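Local coordinates for protein oxidoreductase, short-chain dehydrogenase/reductase family (Aeromonas hydrophila subsp. hydrophila, PDB 3L6E) that probably catalyses nucleotide-dependent reduction as a short-chain dehydrogenase/reductase, with 3-dehydrosphinganine only a tentatively assigned substrate, at residues H5-G10 with G76-V81; D63-F68 with A116-R121; A131-S136 with V174-S179; A205-A210 with T220-G225. All coordinates share one frame; numbering follows the deposited sequence.

Contact 1 (H5-G10 with G76-V81); sequences HIIVTG and GLPELV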
loop_
_atom_site.group_PDB
_atom_site.type_symbol
_atom_site.label_atom_id
_atom_site.label_comp_id
_atom_site.label_asym_id
_atom_site.label_seq_id
_atom_site.Cartn_x
_atom_site.Cartn_y
_atom_site.Cartn_z
ATOM N N HIS A 5 13.991 5.467 -17.376
ATOM C CA HIS A 5 13.962 6.872 -16.980
ATOM C C HIS A 5 12.843 7.214 -15.991
ATOM O O HIS A 5 11.660 6.959 -16.248
ATOM C CB HIS A 5 13.875 7.782 -18.198
ATOM C CG HIS A 5 14.035 9.231 -17.877
ATOM N ND1 HIS A 5 13.403 10.225 -18.592
ATOM C CD2 HIS A 5 14.729 9.853 -16.895
ATOM C CE1 HIS A 5 13.725 11.399 -18.079
ATOM N NE2 HIS A 5 14.527 11.202 -17.050
ATOM N N ILE A 6 13.245 7.798 -14.861
ATOM C CA ILE A 6 12.317 8.250 -13.826
ATOM C C ILE A 6 12.500 9.740 -13.593
ATOM O O ILE A 6 13.618 10.257 -13.597
ATOM C CB ILE A 6 12.549 7.522 -12.473
ATOM C CG1 ILE A 6 12.714 6.015 -12.673
ATOM C CG2 ILE A 6 11.424 7.886 -11.429
ATOM C CD1 ILE A 6 11.438 5.290 -13.041
ATOM N N ILE A 7 11.392 10.437 -13.410
ATOM C CA ILE A 7 11.433 11.829 -13.015
ATOM C C ILE A 7 11.002 11.893 -11.560
ATOM O O ILE A 7 9.958 11.347 -11.200
ATOM C CB ILE A 7 10.504 12.684 -13.864
ATOM C CG1 ILE A 7 11.063 12.822 -15.286
ATOM C CG2 ILE A 7 10.323 14.090 -13.252
ATOM C CD1 ILE A 7 10.099 13.538 -16.209
ATOM N N VAL A 8 11.767 12.596 -10.747
ATOM C CA VAL A 8 11.415 12.795 -9.360
ATOM C C VAL A 8 11.426 14.263 -9.009
ATOM O O VAL A 8 12.434 14.914 -9.128
ATOM C CB VAL A 8 12.375 12.063 -8.426
ATOM C CG1 VAL A 8 12.015 12.332 -7.004
ATOM C CG2 VAL A 8 12.367 10.594 -8.704
ATOM N N THR A 9 10.290 14.779 -8.576
ATOM C CA THR A 9 10.224 16.157 -8.139
ATOM C C THR A 9 10.479 16.244 -6.648
ATOM O O THR A 9 10.432 15.253 -5.955
ATOM C CB THR A 9 8.882 16.791 -8.438
ATOM O OG1 THR A 9 7.870 16.090 -7.734
ATOM C CG2 THR A 9 8.582 16.742 -9.886
ATOM N N GLY A 10 10.757 17.441 -6.167
ATOM C CA GLY A 10 11.090 17.639 -4.776
ATOM C C GLY A 10 12.243 16.745 -4.425
ATOM O O GLY A 10 12.258 16.106 -3.387
ATOM N N GLY A 76 15.051 10.795 -22.284
ATOM C CA GLY A 76 13.923 10.324 -23.088
ATOM C C GLY A 76 12.652 10.340 -22.255
ATOM O O GLY A 76 12.658 10.796 -21.091
ATOM N N LEU A 77 11.560 9.862 -22.845
ATOM C CA LEU A 77 10.267 9.852 -22.162
ATOM C C LEU A 77 10.375 9.003 -20.900
ATOM O O LEU A 77 11.042 7.959 -20.922
ATOM C CB LEU A 77 9.154 9.314 -23.076
ATOM C CG LEU A 77 8.856 10.079 -24.365
ATOM C CD1 LEU A 77 7.716 9.409 -25.129
ATOM C CD2 LEU A 77 8.535 11.547 -24.105
ATOM N N PRO A 78 9.741 9.458 -19.798
ATOM C CA PRO A 78 9.807 8.731 -18.537
ATOM C C PRO A 78 8.795 7.602 -18.419
ATOM O O PRO A 78 7.701 7.696 -18.975
ATOM C CB PRO A 78 9.490 9.806 -17.490
ATOM C CG PRO A 78 8.676 10.828 -18.195
ATOM C CD PRO A 78 9.068 10.771 -19.657
ATOM N N GLU A 79 9.177 6.545 -17.703
ATOM C CA GLU A 79 8.246 5.506 -17.269
ATOM C C GLU A 79 7.499 5.909 -15.980
ATOM O O GLU A 79 6.347 5.503 -15.757
ATOM C CB GLU A 79 8.991 4.193 -17.010
ATOM C CG GLU A 79 9.869 3.718 -18.165
ATOM C CD GLU A 79 10.651 2.461 -17.819
ATOM O OE1 GLU A 79 10.962 1.672 -18.749
ATOM O OE2 GLU A 79 10.946 2.259 -16.615
ATOM N N LEU A 80 8.158 6.684 -15.123
ATOM C CA LEU A 80 7.558 7.058 -13.844
ATOM C C LEU A 80 7.829 8.511 -13.529
ATOM O O LEU A 80 8.972 8.977 -13.619
ATOM C CB LEU A 80 8.045 6.143 -12.702
ATOM C CG LEU A 80 7.828 6.546 -11.233
ATOM C CD1 LEU A 80 6.355 6.611 -10.886
ATOM C CD2 LEU A 80 8.571 5.608 -10.256
ATOM N N VAL A 81 6.752 9.229 -13.208
ATOM C CA VAL A 81 6.848 10.566 -12.661
ATOM C C VAL A 81 6.446 10.471 -11.196
ATOM O O VAL A 81 5.311 10.116 -10.849
ATOM C CB VAL A 81 6.025 11.618 -13.443
ATOM C CG1 VAL A 81 6.164 13.003 -12.784
ATOM C CG2 VAL A 81 6.548 11.726 -14.868
#
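I6 and I7 pair in parallel with L80 and V81, joined by a bond from I7 N to L80 O (2.8 Å), nearly straight at 171°, and by E79 N to H5 O (2.9 Å). On one face of the sheet I6 CD1 lies 3.5 Å from L80 CB, while I6 CG2 covers L80 CG and CD2. The other face carries I7, whose CD1 reaches P78 CG at 3.6 Å; I7 CB lies 4.2 Å from V81 CG2. F68 and A71 of helix 61-75 also pack on I7. Before the strand 80-84 proper, the chain leaves that helix at G76, which has positive phi, and here H5 hydrogen-bonds to the turn. Its CG is anti to the backbone N (chi1 -172°), and ND1 donates to G76 O (2.7 Å), approaching from 36° above the carbonyl plane. NE2 bonds S31 OG in the strand on the other side of 5-9. The two ring nitrogens thus tie the residue that follows helix 61-75 and a neighbouring strand to the first strand of the Rossmann sheet. Because ND1 is the donor, a neutral ring would leave NE2 as an acceptor for S31, and the buried imidazole would have both nitrogens satisfied.

Contact 2 (D63-F68 with A116-R121); sequences DVDVAF and AQQTVR. Unlike the reference sequence in segment 63-68: D63 (reference Glu).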
loop_
_atom_site.group_PDB
_atom_site.type_symbol
_atom_site.label_atom_id
_atom_site.label_comp_id
_atom_site.label_asym_id
_atom_site.label_seq_id
_atom_site.Cartn_x
_atom_site.Cartn_y
_atom_site.Cartn_z
ATOM N N ASP A 63 7.695 27.361 -16.339
ATOM C CA ASP A 63 8.781 26.719 -15.591
ATOM C C ASP A 63 8.689 25.179 -15.607
ATOM O O ASP A 63 9.703 24.482 -15.632
ATOM C CB ASP A 63 8.805 27.243 -14.145
ATOM C CG ASP A 63 8.948 28.770 -14.063
ATOM O OD1 ASP A 63 8.258 29.497 -14.814
ATOM O OD2 ASP A 63 9.746 29.251 -13.227
ATOM N N VAL A 64 7.462 24.665 -15.606
ATOM C CA VAL A 64 7.213 23.220 -15.681
ATOM C C VAL A 64 7.537 22.692 -17.077
ATOM O O VAL A 64 8.161 21.642 -17.210
ATOM C CB VAL A 64 5.765 22.867 -15.270
ATOM C CG1 VAL A 64 5.459 21.391 -15.514
ATOM C CG2 VAL A 64 5.544 23.213 -13.810
ATOM N N ASP A 65 7.106 23.436 -18.097
ATOM C CA ASP A 65 7.377 23.131 -19.501
ATOM C C ASP A 65 8.873 22.984 -19.773
ATOM O O ASP A 65 9.298 22.025 -20.423
ATOM C CB ASP A 65 6.797 24.228 -20.414
ATOM C CG ASP A 65 5.270 24.196 -20.500
ATOM O OD1 ASP A 65 4.671 23.098 -20.556
ATOM O OD2 ASP A 65 4.656 25.286 -20.541
ATOM N N VAL A 66 9.652 23.939 -19.260
ATOM C CA VAL A 66 11.096 24.001 -19.469
ATOM C C VAL A 66 11.808 22.842 -18.779
ATOM O O VAL A 66 12.650 22.173 -19.382
ATOM C CB VAL A 66 11.672 25.374 -18.997
ATOM C CG1 VAL A 66 13.194 25.387 -19.038
ATOM C CG2 VAL A 66 11.119 26.520 -19.860
ATOM N N ALA A 67 11.445 22.599 -17.522
ATOM C CA ALA A 67 12.068 21.558 -16.712
ATOM C C ALA A 67 11.831 20.162 -17.289
ATOM O O ALA A 67 12.722 19.320 -17.246
ATOM C CB ALA A 67 11.565 21.630 -15.260
ATOM N N PHE A 68 10.629 19.920 -17.809
ATOM C CA PHE A 68 10.305 18.619 -18.373
ATOM C C PHE A 68 10.981 18.393 -19.724
ATOM O O PHE A 68 11.348 17.255 -20.045
ATOM C CB PHE A 68 8.783 18.397 -18.436
ATOM C CG PHE A 68 8.207 17.764 -17.183
ATOM C CD1 PHE A 68 8.039 16.385 -17.097
ATOM C CD2 PHE A 68 7.841 18.543 -16.091
ATOM C CE1 PHE A 68 7.510 15.783 -15.939
ATOM C CE2 PHE A 68 7.310 17.963 -14.931
ATOM C CZ PHE A 68 7.143 16.576 -14.849
ATOM N N ALA A 116 1.006 16.946 -13.116
ATOM C CA ALA A 116 0.073 15.931 -13.565
ATOM C C ALA A 116 -0.320 16.181 -15.029
ATOM O O ALA A 116 -0.278 15.262 -15.841
ATOM C CB ALA A 116 -1.140 15.901 -12.676
ATOM N N GLN A 117 -0.647 17.431 -15.363
ATOM C CA GLN A 117 -1.067 17.781 -16.728
ATOM C C GLN A 117 0.062 17.633 -17.719
ATOM O O GLN A 117 -0.150 17.194 -18.844
ATOM C CB GLN A 117 -1.597 19.212 -16.805
ATOM C CG GLN A 117 -2.902 19.400 -16.109
ATOM C CD GLN A 117 -3.313 20.843 -16.012
ATOM O OE1 GLN A 117 -4.403 21.139 -15.524
ATOM N NE2 GLN A 117 -2.456 21.758 -16.485
ATOM N N GLN A 118 1.255 18.029 -17.301
ATOM C CA GLN A 118 2.452 17.835 -18.097
ATOM C C GLN A 118 2.714 16.325 -18.334
ATOM O O GLN A 118 3.144 15.935 -19.412
ATOM C CB GLN A 118 3.636 18.549 -17.427
ATOM C CG GLN A 118 4.940 18.563 -18.210
ATOM C CD GLN A 118 4.987 19.572 -19.349
ATOM O OE1 GLN A 118 5.671 19.345 -20.349
ATOM N NE2 GLN A 118 4.270 20.693 -19.206
ATOM N N THR A 119 2.422 15.489 -17.336
ATOM C CA THR A 119 2.571 14.016 -17.451
ATOM C C THR A 119 1.526 13.380 -18.372
ATOM O O THR A 119 1.831 12.451 -19.118
ATOM C CB THR A 119 2.511 13.327 -16.055
ATOM O OG1 THR A 119 3.503 13.903 -15.194
ATOM C CG2 THR A 119 2.743 11.806 -16.166
ATOM N N VAL A 120 0.292 13.859 -18.297
ATOM C CA VAL A 120 -0.773 13.402 -19.189
ATOM C C VAL A 120 -0.357 13.723 -20.636
ATOM O O VAL A 120 -0.366 12.862 -21.520
ATOM C CB VAL A 120 -2.130 14.080 -18.843
ATOM C CG1 VAL A 120 -3.211 13.724 -19.859
ATOM C CG2 VAL A 120 -2.589 13.725 -17.417
ATOM N N ARG A 121 0.055 14.965 -20.846
ATOM C CA ARG A 121 0.525 15.413 -22.144
ATOM C C ARG A 121 1.663 14.526 -22.674
ATOM O O ARG A 121 1.592 14.024 -23.808
ATOM C CB ARG A 121 0.950 16.882 -22.047
ATOM C CG ARG A 121 1.701 17.403 -23.263
ATOM C CD ARG A 121 2.259 18.795 -22.983
ATOM N NE ARG A 121 3.672 18.758 -22.583
ATOM C CZ ARG A 121 4.690 18.557 -23.423
ATOM N NH1 ARG A 121 4.475 18.356 -24.727
ATOM N NH2 ARG A 121 5.936 18.555 -22.957
#
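Q118 carries most of the contact, its side chain laid against V64, D65 and F68 of the other helix. The tight part is the aliphatic half. Q118 CG sits over one face of the F68 ring, 3.8 Å from the centroid and offset toward the rim beside CG and CD2, a CH-pi contact. Q118 CB meets V64 CG1 at 3.9 Å. Its CG is anti to the backbone N (chi1 -174°), which points it at the opposing helix, and a bend at chi2 then turns CD away from a straight course. Ring and amide planes end up 32° apart. T119 touches F68 only distantly, its hydroxyl bonded to V115 O one turn earlier. The helices 61-75 and 98-123, whose short segments approach to 10.6 Å between axes and cross at -48°, are part of the layer covering one side of the Rossmann sheet, and M33 and V115 close further round F68. On the outer side the contact becomes polar and open. Q118 NE2 donates to D65 OD1 (2.8 Å), meeting the anti side of the carboxylate somewhat out of its plane. The amide oxygen is taken by R121, an exposed residue of its own helix: NH2 at 2.7 Å and NE at 3.1 Å both reach Q118 OE1 from the same face of the amide. R121 thus fixes the rotation of the amide so that Q118 NE2 faces D65, and the amide lies between the two opposite charges, which do not touch; their proximity may polarise it.

Contact 3 (A131-S136 with V174-S179); sequences ANVLSS and VNLYPS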
loop_
_atom_site.group_PDB
_atom_site.type_symbol
_atom_site.label_atom_id
_atom_site.label_comp_id
_atom_site.label_asym_id
_atom_site.label_seq_id
_atom_site.Cartn_x
_atom_site.Cartn_y
_atom_site.Cartn_z
ATOM N N ALA A 131 3.010 8.987 -10.007
ATOM C CA ALA A 131 2.947 8.669 -8.591
ATOM C C ALA A 131 3.061 9.960 -7.843
ATOM O O ALA A 131 3.959 10.749 -8.107
ATOM C CB ALA A 131 4.049 7.707 -8.201
ATOM N N ASN A 132 2.122 10.179 -6.932
ATOM C CA ASN A 132 2.096 11.385 -6.134
ATOM C C ASN A 132 2.296 11.064 -4.659
ATOM O O ASN A 132 1.689 10.119 -4.132
ATOM C CB ASN A 132 0.788 12.120 -6.326
ATOM C CG ASN A 132 0.843 13.110 -7.448
ATOM O OD1 ASN A 132 1.306 14.231 -7.293
ATOM N ND2 ASN A 132 0.349 12.705 -8.593
ATOM N N VAL A 133 3.147 11.855 -4.014
ATOM C CA VAL A 133 3.396 11.732 -2.583
ATOM C C VAL A 133 2.597 12.811 -1.851
ATOM O O VAL A 133 2.813 14.003 -2.053
ATOM C CB VAL A 133 4.897 11.859 -2.222
ATOM C CG1 VAL A 133 5.109 11.641 -0.714
ATOM C CG2 VAL A 133 5.700 10.842 -2.977
ATOM N N LEU A 134 1.633 12.376 -1.050
ATOM C CA LEU A 134 0.896 13.274 -0.185
ATOM C C LEU A 134 1.429 13.100 1.259
ATOM O O LEU A 134 0.786 12.506 2.116
ATOM C CB LEU A 134 -0.617 13.022 -0.323
ATOM C CG LEU A 134 -1.283 13.270 -1.699
ATOM C CD1 LEU A 134 -0.925 12.210 -2.758
ATOM C CD2 LEU A 134 -2.785 13.311 -1.540
ATOM N N SER A 135 2.638 13.599 1.507
ATOM C CA SER A 135 3.332 13.333 2.777
ATOM C C SER A 135 2.750 14.122 3.953
ATOM O O SER A 135 2.128 15.174 3.768
ATOM C CB SER A 135 4.836 13.569 2.641
ATOM O OG SER A 135 5.115 14.900 2.242
ATOM N N SER A 136 2.936 13.592 5.159
ATOM C CA SER A 136 2.290 14.142 6.342
ATOM C C SER A 136 3.298 14.293 7.477
ATOM O O SER A 136 3.501 13.371 8.273
ATOM C CB SER A 136 1.118 13.251 6.761
ATOM O OG SER A 136 0.012 14.022 7.186
ATOM N N VAL A 174 -0.984 6.491 -9.109
ATOM C CA VAL A 174 -0.636 5.865 -7.838
ATOM C C VAL A 174 -0.459 6.972 -6.791
ATOM O O VAL A 174 0.290 7.933 -6.998
ATOM C CB VAL A 174 0.648 5.001 -7.941
ATOM C CG1 VAL A 174 1.000 4.380 -6.578
ATOM C CG2 VAL A 174 0.482 3.868 -9.024
ATOM N N ASN A 175 -1.185 6.849 -5.691
ATOM C CA ASN A 175 -1.124 7.850 -4.625
ATOM C C ASN A 175 -0.480 7.249 -3.367
ATOM O O ASN A 175 -0.916 6.232 -2.892
ATOM C CB ASN A 175 -2.521 8.379 -4.326
ATOM C CG ASN A 175 -3.121 9.161 -5.478
ATOM O OD1 ASN A 175 -2.419 9.771 -6.292
ATOM N ND2 ASN A 175 -4.440 9.161 -5.542
ATOM N N LEU A 176 0.564 7.879 -2.846
ATOM C CA LEU A 176 1.336 7.313 -1.741
ATOM C C LEU A 176 1.270 8.246 -0.525
ATOM O O LEU A 176 1.481 9.439 -0.668
ATOM C CB LEU A 176 2.803 7.116 -2.161
ATOM C CG LEU A 176 3.039 6.433 -3.526
ATOM C CD1 LEU A 176 4.427 6.707 -4.060
ATOM C CD2 LEU A 176 2.777 4.946 -3.484
ATOM N N TYR A 177 0.997 7.674 0.653
ATOM C CA TYR A 177 0.745 8.435 1.871
ATOM C C TYR A 177 1.664 8.053 3.044
ATOM O O TYR A 177 1.299 7.232 3.879
ATOM C CB TYR A 177 -0.719 8.245 2.285
ATOM C CG TYR A 177 -1.720 8.623 1.218
ATOM C CD1 TYR A 177 -1.989 7.761 0.119
ATOM C CD2 TYR A 177 -2.425 9.816 1.307
ATOM C CE1 TYR A 177 -2.938 8.107 -0.847
ATOM C CE2 TYR A 177 -3.371 10.174 0.360
ATOM C CZ TYR A 177 -3.633 9.318 -0.713
ATOM O OH TYR A 177 -4.558 9.706 -1.663
ATOM N N PRO A 178 2.872 8.598 3.077
ATOM C CA PRO A 178 3.726 8.437 4.257
ATOM C C PRO A 178 3.272 9.411 5.327
ATOM O O PRO A 178 3.465 10.604 5.150
ATOM C CB PRO A 178 5.107 8.906 3.773
ATOM C CG PRO A 178 4.943 9.328 2.335
ATOM C CD PRO A 178 3.482 9.476 2.064
ATOM N N SER A 179 2.670 8.920 6.405
ATOM C CA SER A 179 2.265 9.770 7.529
ATOM C C SER A 179 3.250 9.670 8.673
ATOM O O SER A 179 3.369 8.617 9.310
ATOM C CB SER A 179 0.887 9.373 8.051
ATOM O OG SER A 179 -0.134 9.975 7.289
HETATM O O HOH W 1 -0.161 11.468 4.273
#
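V133 and P178 cross at about a right angle, P178 CG coming against V133 CG1 at 3.8 Å; V133 lies on the face of the sheet that A131 and L176 also line. M207 of helix 200-210 packs on V133, L176 and P178. L134 and Y177 instead lie side by side, pointing the same way: L134 CD2 comes to Y177 CE2 at 3.7 Å, and L134 CB lies 4.0 Å from Y177 CD2 and CE2. The Y177 ring also stacks with F223 of the next strand. Further on, the serines approach, S136 CB lying 3.5 Å from S179 OG, while S136 OG is bonded to K152. Beneath these side chains runs a parallel register. N132 N donates to V174 O, L176 N to N132 O (2.8 Å) and L134 N to L176 O, all close to straight; the regular pairing lapses at L134 and S135 and resumes with S136 N to P178 O (3.0 Å). In that break a water donates to L134 O (2.6 Å) and makes a weak bond to S179 OG. Strands 128-137 and 171-181, linked through helix 145-165, form a beta-alpha-beta crossover of the Rossmann fold. In this family their C-terminal ends border the active site, and the neighbourhood of S135, S136 and K152 is consistent with that location.

Contact 4 (A205-A210 with T220-G225); sequences AYMLDA and TDLFIG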
loop_
_atom_site.group_PDB
_atom_site.type_symbol
_atom_site.label_atom_id
_atom_site.label_comp_id
_atom_site.label_asym_id
_atom_site.label_seq_id
_atom_site.Cartn_x
_atom_site.Cartn_y
_atom_site.Cartn_z
ATOM N N ALA A 205 11.545 2.754 0.699
ATOM C CA ALA A 205 11.673 1.319 0.433
ATOM C C ALA A 205 10.323 0.650 0.257
ATOM O O ALA A 205 10.155 -0.174 -0.658
ATOM C CB ALA A 205 12.522 0.617 1.527
ATOM N N TYR A 206 9.359 1.002 1.118
ATOM C CA TYR A 206 7.970 0.573 0.921
ATOM C C TYR A 206 7.396 1.076 -0.391
ATOM O O TYR A 206 6.739 0.328 -1.099
ATOM C CB TYR A 206 7.045 1.076 2.036
ATOM C CG TYR A 206 7.124 0.279 3.309
ATOM C CD1 TYR A 206 6.923 -1.105 3.304
ATOM C CD2 TYR A 206 7.412 0.902 4.515
ATOM C CE1 TYR A 206 7.009 -1.836 4.486
ATOM C CE2 TYR A 206 7.483 0.188 5.679
ATOM C CZ TYR A 206 7.273 -1.169 5.664
ATOM O OH TYR A 206 7.362 -1.856 6.853
HETATM N N MSE A 207 7.629 2.357 -0.672
HETATM C CA MSE A 207 7.077 3.037 -1.841
HETATM C C MSE A 207 7.630 2.430 -3.143
HETATM O O MSE A 207 6.869 2.134 -4.064
HETATM C CB MSE A 207 7.356 4.547 -1.776
HETATM C CG MSE A 207 6.645 5.268 -0.634
HETATM SE SE MSE A 207 7.180 7.158 -0.385
HETATM C CE MSE A 207 6.169 7.966 -1.787
ATOM N N LEU A 208 8.941 2.230 -3.194
ATOM C CA LEU A 208 9.582 1.667 -4.378
ATOM C C LEU A 208 9.234 0.195 -4.587
ATOM O O LEU A 208 9.089 -0.247 -5.720
ATOM C CB LEU A 208 11.097 1.851 -4.341
ATOM C CG LEU A 208 11.616 3.287 -4.296
ATOM C CD1 LEU A 208 13.131 3.290 -4.129
ATOM C CD2 LEU A 208 11.195 4.096 -5.495
ATOM N N ASP A 209 9.095 -0.564 -3.503
ATOM C CA ASP A 209 8.574 -1.919 -3.650
ATOM C C ASP A 209 7.158 -1.849 -4.211
ATOM O O ASP A 209 6.801 -2.605 -5.087
ATOM C CB ASP A 209 8.581 -2.701 -2.342
ATOM C CG ASP A 209 9.964 -3.142 -1.926
ATOM O OD1 ASP A 209 10.944 -2.801 -2.612
ATOM O OD2 ASP A 209 10.071 -3.842 -0.898
ATOM N N ALA A 210 6.357 -0.937 -3.693
ATOM C CA ALA A 210 4.989 -0.819 -4.141
ATOM C C ALA A 210 4.943 -0.406 -5.630
ATOM O O ALA A 210 4.054 -0.807 -6.348
ATOM C CB ALA A 210 4.239 0.164 -3.278
ATOM N N THR A 220 -2.416 0.847 -6.326
ATOM C CA THR A 220 -3.043 2.121 -6.659
ATOM C C THR A 220 -2.885 3.149 -5.535
ATOM O O THR A 220 -2.817 4.348 -5.796
ATOM C CB THR A 220 -4.538 1.950 -6.996
ATOM O OG1 THR A 220 -5.192 1.280 -5.914
ATOM C CG2 THR A 220 -4.740 1.134 -8.326
ATOM N N ASP A 221 -2.818 2.668 -4.293
ATOM C CA ASP A 221 -2.734 3.537 -3.112
ATOM C C ASP A 221 -1.942 2.858 -2.012
ATOM O O ASP A 221 -2.148 1.677 -1.715
ATOM C CB ASP A 221 -4.137 3.927 -2.572
ATOM C CG ASP A 221 -5.105 4.348 -3.679
ATOM O OD1 ASP A 221 -5.239 5.568 -3.977
ATOM O OD2 ASP A 221 -5.737 3.437 -4.250
ATOM N N LEU A 222 -1.050 3.616 -1.392
ATOM C CA LEU A 222 -0.205 3.076 -0.328
ATOM C C LEU A 222 -0.164 4.009 0.889
ATOM O O LEU A 222 0.268 5.125 0.778
ATOM C CB LEU A 222 1.219 2.849 -0.847
ATOM C CG LEU A 222 2.232 2.258 0.129
ATOM C CD1 LEU A 222 1.938 0.786 0.439
ATOM C CD2 LEU A 222 3.670 2.440 -0.359
ATOM N N PHE A 223 -0.599 3.518 2.045
ATOM C CA PHE A 223 -0.617 4.301 3.271
ATOM C C PHE A 223 0.435 3.751 4.228
ATOM O O PHE A 223 0.403 2.580 4.583
ATOM C CB PHE A 223 -2.018 4.278 3.912
ATOM C CG PHE A 223 -3.080 4.941 3.075
ATOM C CD1 PHE A 223 -3.649 4.280 1.986
ATOM C CD2 PHE A 223 -3.512 6.233 3.370
ATOM C CE1 PHE A 223 -4.635 4.891 1.204
ATOM C CE2 PHE A 223 -4.479 6.854 2.597
ATOM C CZ PHE A 223 -5.053 6.178 1.510
ATOM N N ILE A 224 1.391 4.590 4.606
ATOM C CA ILE A 224 2.422 4.191 5.573
ATOM C C ILE A 224 2.270 5.007 6.844
ATOM O O ILE A 224 2.160 6.225 6.776
ATOM C CB ILE A 224 3.844 4.425 5.022
ATOM C CG1 ILE A 224 4.004 3.799 3.632
ATOM C CG2 ILE A 224 4.903 3.860 5.981
ATOM C CD1 ILE A 224 5.136 4.433 2.861
ATOM N N GLY A 225 2.287 4.340 8.002
ATOM C CA GLY A 225 2.201 5.030 9.300
ATOM C C GLY A 225 3.393 4.751 10.197
ATOM O O GLY A 225 4.078 3.744 10.024
#
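Through L222 and I224, strand 220-225 meets helix 205-210, to which it runs nearly antiparallel (162° between segment axes, 9.8 Å apart). The strand begins with T220, whose OG1 donates to D221 OD2 and also makes a weak bond to F223 O of the second subunit. D221 faces off the helix and forms a salt bridge with R163. L222 then turns in toward the helix. With CG anti to the backbone N (chi1 -179°), its branch CD2 enters between neighbouring turns, 3.7 Å from A210 CB, 3.8 Å from M207 CA and equally close to Y206 O. F223 points to the other side of the strand. I224 brings the next apolar group: CD1 lies 3.9 Å from both Y206 CB and M207 CG, its side chain crossing that of M207, a selenomethionine, at about a right angle, and CG2 comes to 4.1 Å from Y206 CD2. From D221 through G225 the strand pairs antiparallel with a strand of the second subunit, so the sheet continues across the dimer. Y206 reaches over to that subunit as well: its OH is hydrogen-bonded to E212 O and its ring makes a cation-pi contact with R214, both of the second subunit. No hydrogen bond joins helix to strand here. Their union rests on aliphatic packing by two strand side chains, whereas the Y206 hydroxyl, D209 OD1 (with R26) and D221 OD1 (with R163) are committed to partners outside the pair, in the case of Y206 across the dimer interface.

Overall arrangement
All four contacts are largely buried, but contact 3 lies nearest the chain centre, whereas contacts 2 and 4 sit farther out, on opposite sides of that centre. Contacts 1 and 3 are parallel strand pairs of one sheet, neighbouring through strands 80-84 and 128-137 (V81 O to A131 N, 2.7 Å), and rely on backbone bonds. Contacts 2 and 4 are side-chain packings by helices flanking it: contact 2 adds a polar, solvent-side amide network, contact 4 is wholly apolar. F68 of contact 2 packs on I7 of contact 1, while contacts 3 and 4 meet through the neighbouring strands 171-181 and 217-226. Contact 4 alone reaches the second subunit.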